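Local coordinates for protein BT_4661 (Bacteroides thetaiotaomicron, PDB 4AK2) that binds heparin and heparan sulphate, probably at the bacterial cell surface as a SusE-like protein of heparin utilisation, this chain being its C-terminal ligand-binding domain, at residues G150-K153 / S154-R157; P205-Y208 / F209-T212; V184-F187 / L188-M191; N232-L235 / W236-K239; T71-E74 / S75-Q78. All coordinates share one frame; numbering follows the deposited sequence.

Contact 1: residues G150-K153 / S154-R157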
loop_
_atom_site.group_PDB
_atom_site.type_symbol
_atom_site.label_atom_id
_atom_site.label_comp_id
_atom_site.label_asym_id
_atom_site.label_seq_id
_atom_site.Cartn_x
_atom_site.Cartn_y
_atom_site.Cartn_z
ATOM N N GLY A 150 -17.495 -13.114 -14.369
ATOM C CA GLY A 150 -18.317 -12.542 -15.436
ATOM C C GLY A 150 -17.694 -11.334 -16.121
ATOM O O GLY A 150 -18.248 -10.839 -17.100
ATOM N N ILE A 151 -16.566 -10.839 -15.617
ATOM C CA ILE A 151 -15.940 -9.663 -16.226
ATOM C C ILE A 151 -15.181 -10.062 -17.515
ATOM O O ILE A 151 -14.403 -11.032 -17.522
ATOM C CB ILE A 151 -15.003 -8.949 -15.222
ATOM C CG1 ILE A 151 -15.803 -8.555 -13.961
ATOM C CG2 ILE A 151 -14.312 -7.757 -15.889
ATOM C CD1 ILE A 151 -17.018 -7.664 -14.243
ATOM N N ASP A 152 -15.409 -9.299 -18.593
ATOM C CA ASP A 152 -14.646 -9.478 -19.825
ATOM C C ASP A 152 -13.327 -8.739 -19.668
ATOM O O ASP A 152 -13.312 -7.496 -19.693
ATOM C CB ASP A 152 -15.464 -8.995 -21.030
ATOM C CG ASP A 152 -14.786 -9.279 -22.371
ATOM O OD1 ASP A 152 -13.540 -9.395 -22.364
ATOM O OD2 ASP A 152 -15.504 -9.330 -23.399
ATOM N N LYS A 153 -12.227 -9.459 -19.483
ATOM C CA LYS A 153 -10.940 -8.814 -19.283
ATOM C C LYS A 153 -10.504 -8.031 -20.542
ATOM O O LYS A 153 -9.786 -7.032 -20.386
ATOM C CB LYS A 153 -9.857 -9.827 -18.869
ATOM C CG LYS A 153 -9.293 -10.630 -20.005
ATOM C CD LYS A 153 -8.588 -11.847 -19.430
ATOM C CE LYS A 153 -8.369 -12.919 -20.500
ATOM N NZ LYS A 153 -7.267 -12.497 -21.396
ATOM N N SER A 154 -10.923 -8.465 -21.757
ATOM C CA SER A 154 -10.504 -7.801 -22.993
ATOM C C SER A 154 -11.087 -6.390 -23.161
ATOM O O SER A 154 -10.495 -5.553 -23.863
ATOM C CB SER A 154 -10.791 -8.677 -24.224
ATOM O OG SER A 154 -12.177 -8.720 -24.481
ATOM N N THR A 155 -12.238 -6.121 -22.531
ATOM C CA THR A 155 -12.861 -4.799 -22.600
ATOM C C THR A 155 -12.694 -4.017 -21.281
ATOM O O THR A 155 -13.228 -2.912 -21.129
ATOM C CB THR A 155 -14.377 -4.901 -22.926
ATOM O OG1 THR A 155 -15.030 -5.722 -21.951
ATOM C CG2 THR A 155 -14.680 -5.412 -24.362
ATOM N N PHE A 156 -11.959 -4.574 -20.323
ATOM C CA PHE A 156 -11.726 -3.890 -19.045
ATOM C C PHE A 156 -10.580 -2.899 -19.231
ATOM O O PHE A 156 -9.599 -3.200 -19.914
ATOM C CB PHE A 156 -11.380 -4.925 -17.982
ATOM C CG PHE A 156 -11.444 -4.416 -16.565
ATOM C CD1 PHE A 156 -12.680 -4.106 -15.982
ATOM C CD2 PHE A 156 -10.277 -4.266 -15.790
ATOM C CE1 PHE A 156 -12.747 -3.677 -14.668
ATOM C CE2 PHE A 156 -10.356 -3.837 -14.458
ATOM C CZ PHE A 156 -11.602 -3.539 -13.908
ATOM N N ARG A 157 -10.738 -1.697 -18.669
ATOM C CA ARG A 157 -9.657 -0.693 -18.624
ATOM C C ARG A 157 -9.550 -0.155 -17.207
ATOM O O ARG A 157 -10.569 -0.004 -16.537
ATOM C CB ARG A 157 -9.896 0.474 -19.619
ATOM C CG ARG A 157 -10.015 0.030 -21.081
ATOM C CD ARG A 157 -8.720 -0.547 -21.682
ATOM N NE ARG A 157 -8.900 -0.868 -23.092
ATOM C CZ ARG A 157 -9.410 -1.996 -23.544
ATOM N NH1 ARG A 157 -9.747 -2.973 -22.708
ATOM N NH2 ARG A 157 -9.525 -2.164 -24.856
HETATM O O HOH W 1 -15.114 -5.430 -19.067
#

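Contact 2: residues P205-Y208 / F209-T212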
loop_
_atom_site.group_PDB
_atom_site.type_symbol
_atom_site.label_atom_id
_atom_site.label_comp_id
_atom_site.label_asym_id
_atom_site.label_seq_id
_atom_site.Cartn_x
_atom_site.Cartn_y
_atom_site.Cartn_z
ATOM N N PRO A 205 1.199 11.507 -13.962
ATOM C CA PRO A 205 2.436 10.740 -13.693
ATOM C C PRO A 205 2.225 9.252 -13.428
ATOM O O PRO A 205 3.196 8.489 -13.466
ATOM C CB PRO A 205 3.005 11.431 -12.435
ATOM C CG PRO A 205 2.434 12.853 -12.491
ATOM C CD PRO A 205 1.013 12.597 -12.962
ATOM N N MET A 206 0.991 8.870 -13.136
ATOM C CA MET A 206 0.652 7.494 -12.767
ATOM C C MET A 206 -0.284 6.830 -13.769
ATOM O O MET A 206 -0.836 5.761 -13.492
ATOM C CB MET A 206 0.039 7.461 -11.368
ATOM C CG MET A 206 1.066 7.586 -10.257
ATOM S SD MET A 206 2.319 6.275 -10.207
ATOM C CE MET A 206 1.388 4.749 -10.135
ATOM N N SER A 207 -0.453 7.457 -14.937
ATOM C CA SER A 207 -1.492 7.072 -15.870
ATOM C C SER A 207 -0.988 6.373 -17.144
ATOM O O SER A 207 -0.112 6.871 -17.818
ATOM C CB SER A 207 -2.316 8.325 -16.281
ATOM O OG SER A 207 -3.220 7.997 -17.347
ATOM N N TYR A 208 -1.587 5.226 -17.442
ATOM C CA TYR A 208 -1.385 4.583 -18.732
ATOM C C TYR A 208 -1.908 5.476 -19.864
ATOM O O TYR A 208 -1.231 5.698 -20.874
ATOM C CB TYR A 208 -2.110 3.237 -18.763
ATOM C CG TYR A 208 -2.135 2.631 -20.166
ATOM C CD1 TYR A 208 -1.116 1.803 -20.602
ATOM C CD2 TYR A 208 -3.196 2.910 -21.048
ATOM C CE1 TYR A 208 -1.132 1.280 -21.885
ATOM C CE2 TYR A 208 -3.219 2.389 -22.339
ATOM C CZ TYR A 208 -2.193 1.580 -22.755
ATOM O OH TYR A 208 -2.227 1.048 -24.054
ATOM N N PHE A 209 -3.137 5.946 -19.720
ATOM C CA PHE A 209 -3.787 6.673 -20.813
ATOM C C PHE A 209 -3.114 8.002 -21.160
ATOM O O PHE A 209 -3.189 8.434 -22.320
ATOM C CB PHE A 209 -5.287 6.813 -20.529
ATOM C CG PHE A 209 -5.988 5.497 -20.648
ATOM C CD1 PHE A 209 -6.334 5.004 -21.897
ATOM C CD2 PHE A 209 -6.220 4.704 -19.513
ATOM C CE1 PHE A 209 -6.897 3.735 -22.000
ATOM C CE2 PHE A 209 -6.783 3.443 -19.619
ATOM C CZ PHE A 209 -7.145 2.973 -20.863
ATOM N N GLU A 210 -2.368 8.563 -20.210
ATOM C CA GLU A 210 -1.636 9.819 -20.438
ATOM C C GLU A 210 -0.190 9.610 -20.873
ATOM O O GLU A 210 0.528 10.585 -21.085
ATOM C CB GLU A 210 -1.694 10.711 -19.185
ATOM C CG GLU A 210 -3.103 10.986 -18.734
ATOM C CD GLU A 210 -3.792 12.042 -19.569
ATOM O OE1 GLU A 210 -3.130 12.817 -20.266
ATOM O OE2 GLU A 210 -5.021 12.059 -19.548
ATOM N N ASN A 211 0.237 8.336 -21.013
ATOM C CA ASN A 211 1.623 7.992 -21.321
ATOM C C ASN A 211 1.730 6.885 -22.364
ATOM O O ASN A 211 2.747 6.206 -22.391
ATOM C CB ASN A 211 2.379 7.604 -20.055
ATOM C CG ASN A 211 2.607 8.791 -19.136
ATOM O OD1 ASN A 211 3.465 9.630 -19.406
ATOM N ND2 ASN A 211 1.844 8.856 -18.044
ATOM N N THR A 212 0.718 6.723 -23.222
ATOM C CA THR A 212 0.649 5.556 -24.071
ATOM C C THR A 212 1.863 5.441 -24.977
ATOM O O THR A 212 2.243 4.330 -25.306
ATOM C CB THR A 212 -0.600 5.546 -24.938
ATOM O OG1 THR A 212 -0.625 6.723 -25.749
ATOM C CG2 THR A 212 -1.879 5.504 -24.107
HETATM O O HOH W 2 0.625 1.984 -25.292
#

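Contact 3: residues V184-F187 / L188-M191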
loop_
_atom_site.group_PDB
_atom_site.type_symbol
_atom_site.label_atom_id
_atom_site.label_comp_id
_atom_site.label_asym_id
_atom_site.label_seq_id
_atom_site.Cartn_x
_atom_site.Cartn_y
_atom_site.Cartn_z
ATOM N N VAL A 184 0.669 22.429 -1.377
ATOM C CA VAL A 184 1.371 21.657 -0.365
ATOM C C VAL A 184 2.630 21.083 -1.016
ATOM O O VAL A 184 2.538 20.397 -2.025
ATOM C CB VAL A 184 0.484 20.530 0.223
ATOM C CG1 VAL A 184 1.257 19.721 1.243
ATOM C CG2 VAL A 184 -0.783 21.117 0.858
ATOM N N ASP A 185 3.797 21.369 -0.425
ATOM C CA ASP A 185 5.083 20.826 -0.845
ATOM C C ASP A 185 5.376 19.576 -0.038
ATOM O O ASP A 185 5.649 19.632 1.159
ATOM C CB ASP A 185 6.189 21.853 -0.603
ATOM C CG ASP A 185 6.014 23.091 -1.457
ATOM O OD1 ASP A 185 5.840 22.916 -2.683
ATOM O OD2 ASP A 185 6.061 24.231 -0.922
ATOM N N ASN A 186 5.315 18.427 -0.693
ATOM C CA ASN A 186 5.579 17.170 0.001
ATOM C C ASN A 186 6.192 16.172 -0.965
ATOM O O ASN A 186 6.540 16.543 -2.105
ATOM C CB ASN A 186 4.318 16.625 0.712
ATOM C CG ASN A 186 3.143 16.400 -0.214
ATOM O OD1 ASN A 186 3.288 16.321 -1.445
ATOM N ND2 ASN A 186 1.930 16.339 0.378
ATOM N N PHE A 187 6.363 14.916 -0.534
ATOM C CA PHE A 187 7.098 13.987 -1.383
ATOM C C PHE A 187 6.359 13.806 -2.707
ATOM O O PHE A 187 7.003 13.753 -3.781
ATOM C CB PHE A 187 7.363 12.672 -0.681
ATOM C CG PHE A 187 8.283 11.784 -1.453
ATOM C CD1 PHE A 187 9.599 12.182 -1.712
ATOM C CD2 PHE A 187 7.853 10.551 -1.937
ATOM C CE1 PHE A 187 10.483 11.374 -2.426
ATOM C CE2 PHE A 187 8.742 9.735 -2.636
ATOM C CZ PHE A 187 10.049 10.140 -2.890
ATOM N N LEU A 188 5.021 13.716 -2.652
ATOM C CA LEU A 188 4.282 13.514 -3.898
ATOM C C LEU A 188 4.337 14.713 -4.822
ATOM O O LEU A 188 4.410 14.543 -6.031
ATOM C CB LEU A 188 2.843 13.099 -3.667
ATOM C CG LEU A 188 2.716 11.665 -3.144
ATOM C CD1 LEU A 188 1.241 11.364 -2.935
ATOM C CD2 LEU A 188 3.300 10.598 -4.085
ATOM N N SER A 189 4.284 15.944 -4.304
ATOM C CA SER A 189 4.414 17.070 -5.219
ATOM C C SER A 189 5.785 17.105 -5.868
ATOM O O SER A 189 5.924 17.454 -7.028
ATOM C CB SER A 189 4.046 18.421 -4.566
ATOM O OG SER A 189 4.983 18.764 -3.552
ATOM N N GLU A 190 6.804 16.718 -5.112
ATOM C CA GLU A 190 8.150 16.668 -5.654
ATOM C C GLU A 190 8.222 15.573 -6.773
ATOM O O GLU A 190 8.754 15.814 -7.878
ATOM C CB GLU A 190 9.164 16.384 -4.557
ATOM C CG GLU A 190 10.559 16.397 -5.121
ATOM C CD GLU A 190 11.643 16.231 -4.079
ATOM O OE1 GLU A 190 11.368 16.445 -2.875
ATOM O OE2 GLU A 190 12.781 15.904 -4.476
ATOM N N MET A 191 7.677 14.381 -6.507
ATOM C CA MET A 191 7.611 13.335 -7.525
ATOM C C MET A 191 6.836 13.806 -8.752
ATOM O O MET A 191 7.269 13.614 -9.897
ATOM C CB MET A 191 7.000 12.065 -6.951
ATOM C CG MET A 191 7.905 11.343 -5.954
ATOM S SD MET A 191 9.534 10.886 -6.578
ATOM C CE MET A 191 10.578 12.235 -5.982
HETATM O O HOH W 3 7.106 20.276 -4.415
#

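Contact 4: residues N232-L235 / W236-K239. With NA (sodium ion), chain D.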
loop_
_atom_site.group_PDB
_atom_site.type_symbol
_atom_site.label_atom_id
_atom_site.label_comp_id
_atom_site.label_asym_id
_atom_site.label_seq_id
_atom_site.Cartn_x
_atom_site.Cartn_y
_atom_site.Cartn_z
ATOM N N ASN A 232 8.287 2.241 -12.538
ATOM C CA ASN A 232 9.496 2.366 -13.343
ATOM C C ASN A 232 10.710 2.627 -12.484
ATOM O O ASN A 232 10.572 3.189 -11.405
ATOM C CB ASN A 232 9.294 3.459 -14.403
ATOM C CG ASN A 232 8.456 2.962 -15.546
ATOM O OD1 ASN A 232 8.569 1.792 -15.968
ATOM N ND2 ASN A 232 7.587 3.823 -16.057
ATOM N N PRO A 233 11.896 2.178 -12.950
ATOM C CA PRO A 233 13.128 2.308 -12.158
ATOM C C PRO A 233 13.663 3.737 -12.089
ATOM O O PRO A 233 13.437 4.551 -12.991
ATOM C CB PRO A 233 14.117 1.417 -12.899
ATOM C CG PRO A 233 13.634 1.429 -14.314
ATOM C CD PRO A 233 12.127 1.460 -14.222
ATOM N N ASN A 234 14.375 4.024 -11.011
ATOM C CA ASN A 234 15.193 5.217 -10.898
ATOM C C ASN A 234 14.411 6.542 -10.832
ATOM O O ASN A 234 15.013 7.597 -11.045
ATOM C CB ASN A 234 16.256 5.290 -12.032
ATOM C CG ASN A 234 17.379 6.276 -11.729
ATOM O OD1 ASN A 234 17.905 6.285 -10.620
ATOM N ND2 ASN A 234 17.775 7.104 -12.713
ATOM N N LEU A 235 13.115 6.498 -10.493
ATOM C CA LEU A 235 12.292 7.728 -10.431
ATOM C C LEU A 235 11.849 8.067 -9.003
ATOM O O LEU A 235 11.730 9.240 -8.642
ATOM C CB LEU A 235 11.062 7.580 -11.352
ATOM C CG LEU A 235 11.422 7.341 -12.828
ATOM C CD1 LEU A 235 10.144 7.290 -13.650
ATOM C CD2 LEU A 235 12.354 8.437 -13.342
ATOM N N TRP A 236 11.584 7.043 -8.182
ATOM C CA TRP A 236 11.071 7.260 -6.832
ATOM C C TRP A 236 12.247 7.420 -5.906
ATOM O O TRP A 236 12.592 6.527 -5.119
ATOM C CB TRP A 236 10.166 6.120 -6.429
ATOM C CG TRP A 236 8.892 6.062 -7.205
ATOM C CD1 TRP A 236 8.639 5.449 -8.453
ATOM C CD2 TRP A 236 7.632 6.679 -6.797
ATOM N NE1 TRP A 236 7.320 5.647 -8.821
ATOM C CE2 TRP A 236 6.658 6.360 -7.830
ATOM C CE3 TRP A 236 7.217 7.402 -5.664
ATOM C CZ2 TRP A 236 5.340 6.784 -7.753
ATOM C CZ3 TRP A 236 5.886 7.828 -5.584
ATOM C CH2 TRP A 236 4.970 7.548 -6.620
ATOM N N ARG A 237 12.869 8.587 -6.006
ATOM C CA ARG A 237 14.106 8.910 -5.300
ATOM C C ARG A 237 14.336 10.412 -5.457
ATOM O O ARG A 237 13.827 11.059 -6.388
ATOM C CB ARG A 237 15.287 8.130 -5.898
ATOM C CG ARG A 237 15.761 8.661 -7.253
ATOM C CD ARG A 237 16.890 7.804 -7.874
ATOM N NE ARG A 237 18.165 7.944 -7.144
ATOM C CZ ARG A 237 19.392 8.001 -7.675
ATOM N NH1 ARG A 237 19.600 7.819 -8.964
ATOM N NH2 ARG A 237 20.442 8.224 -6.888
ATOM N N ASN A 238 15.157 10.937 -4.577
ATOM C CA ASN A 238 15.693 12.272 -4.731
ATOM C C ASN A 238 17.069 12.292 -4.063
ATOM O O ASN A 238 17.593 11.216 -3.684
ATOM C CB ASN A 238 14.729 13.363 -4.230
ATOM C CG ASN A 238 14.528 13.364 -2.708
ATOM O OD1 ASN A 238 15.208 12.682 -1.956
ATOM N ND2 ASN A 238 13.557 14.141 -2.266
ATOM N N LYS A 239 17.713 13.461 -4.026
ATOM C CA LYS A 239 19.086 13.545 -3.542
ATOM C C LYS A 239 19.183 13.063 -2.106
ATOM O O LYS A 239 20.154 12.354 -1.717
ATOM C CB LYS A 239 19.658 14.956 -3.719
HETATM NA NA NA D . 11.706 11.401 -10.287
HETATM O O HOH W 4 11.632 4.284 -9.157
HETATM O O HOH W 5 13.738 11.953 -11.299
#

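Contact 5: residues T71-E74 / S75-Q78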
loop_
_atom_site.group_PDB
_atom_site.type_symbol
_atom_site.label_atom_id
_atom_site.label_comp_id
_atom_site.label_asym_id
_atom_site.label_seq_id
_atom_site.Cartn_x
_atom_site.Cartn_y
_atom_site.Cartn_z
ATOM N N THR A 71 -6.936 1.041 16.950
ATOM C CA THR A 71 -6.450 0.839 18.314
ATOM C C THR A 71 -5.738 -0.505 18.422
ATOM O O THR A 71 -5.815 -1.374 17.524
ATOM C CB THR A 71 -7.586 0.896 19.376
ATOM O OG1 THR A 71 -8.542 -0.121 19.054
ATOM C CG2 THR A 71 -8.292 2.233 19.338
ATOM N N ILE A 72 -5.013 -0.684 19.512
ATOM C CA ILE A 72 -4.219 -1.901 19.697
ATOM C C ILE A 72 -4.321 -2.298 21.161
ATOM O O ILE A 72 -4.429 -1.429 22.049
ATOM C CB ILE A 72 -2.744 -1.723 19.239
ATOM C CG1 ILE A 72 -2.034 -3.086 19.032
ATOM C CG2 ILE A 72 -1.935 -0.864 20.210
ATOM C CD1 ILE A 72 -0.751 -2.978 18.206
ATOM N N ASN A 73 -4.364 -3.601 21.421
ATOM C CA ASN A 73 -4.209 -4.111 22.764
ATOM C C ASN A 73 -2.722 -4.046 23.123
ATOM O O ASN A 73 -1.907 -4.687 22.455
ATOM C CB ASN A 73 -4.823 -5.512 22.854
ATOM C CG ASN A 73 -4.668 -6.142 24.232
ATOM O OD1 ASN A 73 -3.587 -6.079 24.854
ATOM N ND2 ASN A 73 -5.734 -6.774 24.711
ATOM N N GLU A 74 -2.339 -3.263 24.144
ATOM C CA GLU A 74 -0.926 -3.014 24.469
ATOM C C GLU A 74 -0.148 -4.291 24.864
ATOM O O GLU A 74 1.082 -4.345 24.711
ATOM C CB GLU A 74 -0.810 -1.937 25.567
ATOM C CG GLU A 74 0.605 -1.412 25.836
ATOM C CD GLU A 74 0.705 -0.553 27.084
ATOM O OE1 GLU A 74 0.091 -0.912 28.103
ATOM O OE2 GLU A 74 1.399 0.478 27.054
ATOM N N SER A 75 -0.861 -5.302 25.379
ATOM C CA SER A 75 -0.249 -6.568 25.832
ATOM C C SER A 75 -0.239 -7.609 24.722
ATOM O O SER A 75 0.760 -8.300 24.489
ATOM C CB SER A 75 -1.020 -7.172 27.035
ATOM O OG SER A 75 -0.585 -8.523 27.303
ATOM N N THR A 76 -1.352 -7.759 24.010
ATOM C CA THR A 76 -1.424 -8.852 23.035
ATOM C C THR A 76 -1.027 -8.457 21.601
ATOM O O THR A 76 -0.737 -9.304 20.746
ATOM C CB THR A 76 -2.835 -9.427 22.939
ATOM O OG1 THR A 76 -3.674 -8.444 22.334
ATOM C CG2 THR A 76 -3.382 -9.809 24.298
ATOM N N GLY A 77 -1.016 -7.169 21.328
ATOM C CA GLY A 77 -0.760 -6.669 19.986
ATOM C C GLY A 77 -1.942 -6.771 19.029
ATOM O O GLY A 77 -1.798 -6.451 17.859
ATOM N N GLN A 78 -3.135 -7.145 19.515
ATOM C CA GLN A 78 -4.291 -7.293 18.631
ATOM C C GLN A 78 -4.678 -5.937 18.101
ATOM O O GLN A 78 -4.865 -4.997 18.896
ATOM C CB GLN A 78 -5.521 -7.914 19.357
ATOM C CG GLN A 78 -6.693 -8.166 18.402
ATOM C CD GLN A 78 -7.713 -9.228 18.868
ATOM O OE1 GLN A 78 -8.207 -9.162 19.967
ATOM N NE2 GLN A 78 -8.049 -10.192 17.987
#

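Contact 1: residues G150-K153 / S154-R157
Asp152 and Ser154 meet through their polar side chains at a surface bend, where a short acid suits because its carboxylate can turn back on the backbone just ahead. With CG anti to the backbone N (chi1 -174°), OD1 comes to accept two bonds from the same face of its plane. Ser154 N lies 2.8 Å from Asp152 OD1, nearly in line with the C-O bond, while the Ser154 hydroxyl OG donates to that oxygen at 2.6 Å from the syn side in the conformer described here; Ser154 has a second, so this bond is less certain.

The backbone bonds of the bend are weak: Thr155 N to Asp152 O and Phe156 N to Lys153 O, each 3.3 Å. Water 1 bridges Asp152 and Thr155, donating to Asp152 O at 2.8 Å and also bonding Thr155 OG1.

Arg157 folds back over the bend, its NH1 reaching Ser154 O at 2.9 Å and Phe156 O at 2.8 Å. Both oxygens lie in the guanidinium plane, yet NH1 stands above each carbonyl plane.

Apolar contact is confined to Ile151 CG2, 4.0 Å from Phe156 CD1. The buried Phe156 ring continues inward, edge-to-face with Phe227 and against Tyr253. The Asp152 OD1 bond to the amide two residues on is that of an Asx turn, here part of the bend leading into strand 157-161.

Contact 2: residues P205-Y208 / F209-T212
The Tyr208 and Phe209 rings form a T-shaped pair, planes at 81° and centroids of the Tyr208 and Phe209 rings 4.9 Å apart. One face of Phe209 receives Tyr208 CD2, 3.6 Å above the ring plane and over its centre, while Phe209 CG lies in the plane of the tyrosine at its edge. Tyr208 opens a type I beta turn that ends at Asn211, closed by Asn211 N to Tyr208 O at 3.0 Å. The two rings are brought together by differing first torsions: CG of Tyr208 is anti to its backbone N (chi1 170°), that of Phe209 anti to its carbonyl carbon (chi1 -70°). Phe209 also packs on Arg157 and Pro260, and replacing it with alanine would probably leave the Tyr208 edge without a face to rest on and open a gap beside those two residues. On the tyrosine, Thr212 CG2 approaches CE2 obliquely at 3.8 Å.

Ser207 is small enough to tuck its hydroxyl into the start of the turn. OG accepts from Glu210 N at 3.0 Å and is also hydrogen-bonded to Asp159, whose other carboxylate oxygen pairs with Tyr208 N. The Glu210 side chain, about 5 Å (nearest atoms) from a bound sulfated glucosamine, is salt-bridged to Arg203.

Asn211 uses both ends of its amide. OD1 pairs with Tyr195 OH, whereas ND2, which also bonds Lys204 O, donates almost straight to Ser207 O at 2.8 Å, each partner lying in the other's plane.

Contact 3: residues V184-F187 / L188-M191
Asn186 and Ser189 exchange hydrogen bonds in a capping box at the start of helix 187-195, with Asn186 as N-cap. Its side-chain OD1 accepts from Ser189 N at 3.1 Å, almost in line with the amide C=O; in return Asn186 N donates to Ser189 OG at 2.9 Å. Both groups need short side chains that can turn back: Asn186 CG sits between its own backbone N and carbonyl carbon (chi1 58°), and Ser189 OG takes the same position on its own residue. The box thus supplies an acceptor for an amide of the first helical turn. Asn186 ND2 is used as well, donating to Ala179 O.

Regular helical bonds follow at once, Glu190 N to Asn186 O at 3.0 Å and Met191 N to Phe187 O at 2.9 Å.

One turn apart, Phe187 and Met191 make the apolar contact. Met191 CG lies over a ring face, 4.0 Å from the Phe187 centroid in a CH-pi contact, and the chain then bends at chi2 and chi3, carrying SD to an oblique Met-aromatic position and CE to 3.7 Å from Phe187 CE1. The ring also stacks with His175. An alanine at Phe187 would probably leave the Met191 chain without the face it lies on, free to turn, and His175 without its stacking partner.

Water links the cap to the preceding residue: water 3 is 2.7 Å from Ser189 OG and donates weakly to Asp185 OD1.

Contact 4: residues N232-L235 / W236-K239
Arg237 reaches back to Asn234, three residues earlier, and its side chain can be traced outward. CB points toward the preceding residues; a chi1 of 74° tucks CG over the arginine's own backbone, 4.0 Å from Asn234 O. CD comes to 3.3 Å from Asn234 OD1, a van der Waals approach. A bend at chi3 (-70°) then folds NE and CZ round the same oxygen, and NH1 closes the loop with a hydrogen bond to Asn234 OD1 of 2.8 Å. It arrives in the carbonyl plane, on a lone pair, although the amide and guanidinium planes are 46° apart. Arginine suits the place because its long chain can bend back and still present an N-H to the asparagine carbonyl. Asn234 has left-handed backbone angles, which asparagine tolerates well.

Between these two residues the chain makes an inverse gamma turn centred on Trp236, with a weak bond from Arg237 N to Leu235 O at 2.9 Å. Leu235 O also binds sodium at 2.7 Å, the ion probably polarising this carbonyl. Ser194 OG and water 5 are further ligands of the metal. The site uses the backbone of Leu235, so its side chain remains available to pack on Leu219.

The Trp236 indole is buried, stacked on Phe276 with NE1 bonded to Leu219 O. Water 4 lies at its edge, in the ring plane, donating to Asn232 O at 2.7 Å and accepting from Trp236 N at 2.9 Å.

Contact 5: residues T71-E74 / S75-Q78
Two first torsions bring Asn73 and Thr76 together: CG of Asn73 is anti to its backbone N (chi1 178°), swinging the amide over the residues that follow, and a chi1 of 69° turns Thr76 OG1 in over its own backbone, facing the asparagine. The result is an Asx turn in the loop of a beta hairpin joining strands 69-72 and 79-82. Asn73 OD1 accepts from Ser75 N at 2.9 Å in the carbonyl plane, and from Thr76 N, also at 2.9 Å but from well above that plane. Asparagine suits the place because its side-chain carbonyl reaches the two successive amides of Ser75 and Thr76.

Thr76 adds an ST turn of its own, OG1 accepting from Gln78 N at 3.2 Å. The two side chains cross at about a right angle, with Thr76 OG1 3.1 Å from Asn73 CG.

Backbone bonds close the loop: Gly77 N to Asn73 O at 2.9 Å, and Asn73 N to Gln78 O at 2.9 Å. Gly77 has left-handed backbone angles, where a side chain would collide with the carbonyl oxygen of Thr76, hence the glycine; its own O is held by Tyr12 OH.

At the end of strand 69-72, Ile72 packs on Trp57 and Val59 of strand 56-63. Its CD1 rests 3.6 Å from Gly77 O, and Ile72 CA makes a CA-H...O contact of 3.3 Å to Gln78 O.

Along the chain the order is contact 5, contact 1, contact 3, contact 2, contact 4. Contacts 3 and 4 have centres about 14 Å apart and meet directly: Glu190 OE2 lies 2.9 Å from Asn238 ND2, a probable hydrogen bond, and Met191 packs on Trp236 beside the sodium ion. Contact 2 is about 17 Å from contact 4, centre to centre, joined by Met206 against Trp236, and touches contact 1 through Phe209 on Arg157. Contacts 1 and 4 run into strands 157-161 and 237-238 of the large mixed sheet; contacts 2 and 3, a loop and a helix start, pack against it, contact 2 near bound glycan. Contact 5 is remote, 34 to 42 Å from the others between centres, on the hairpin of strands 69-72 and 79-82.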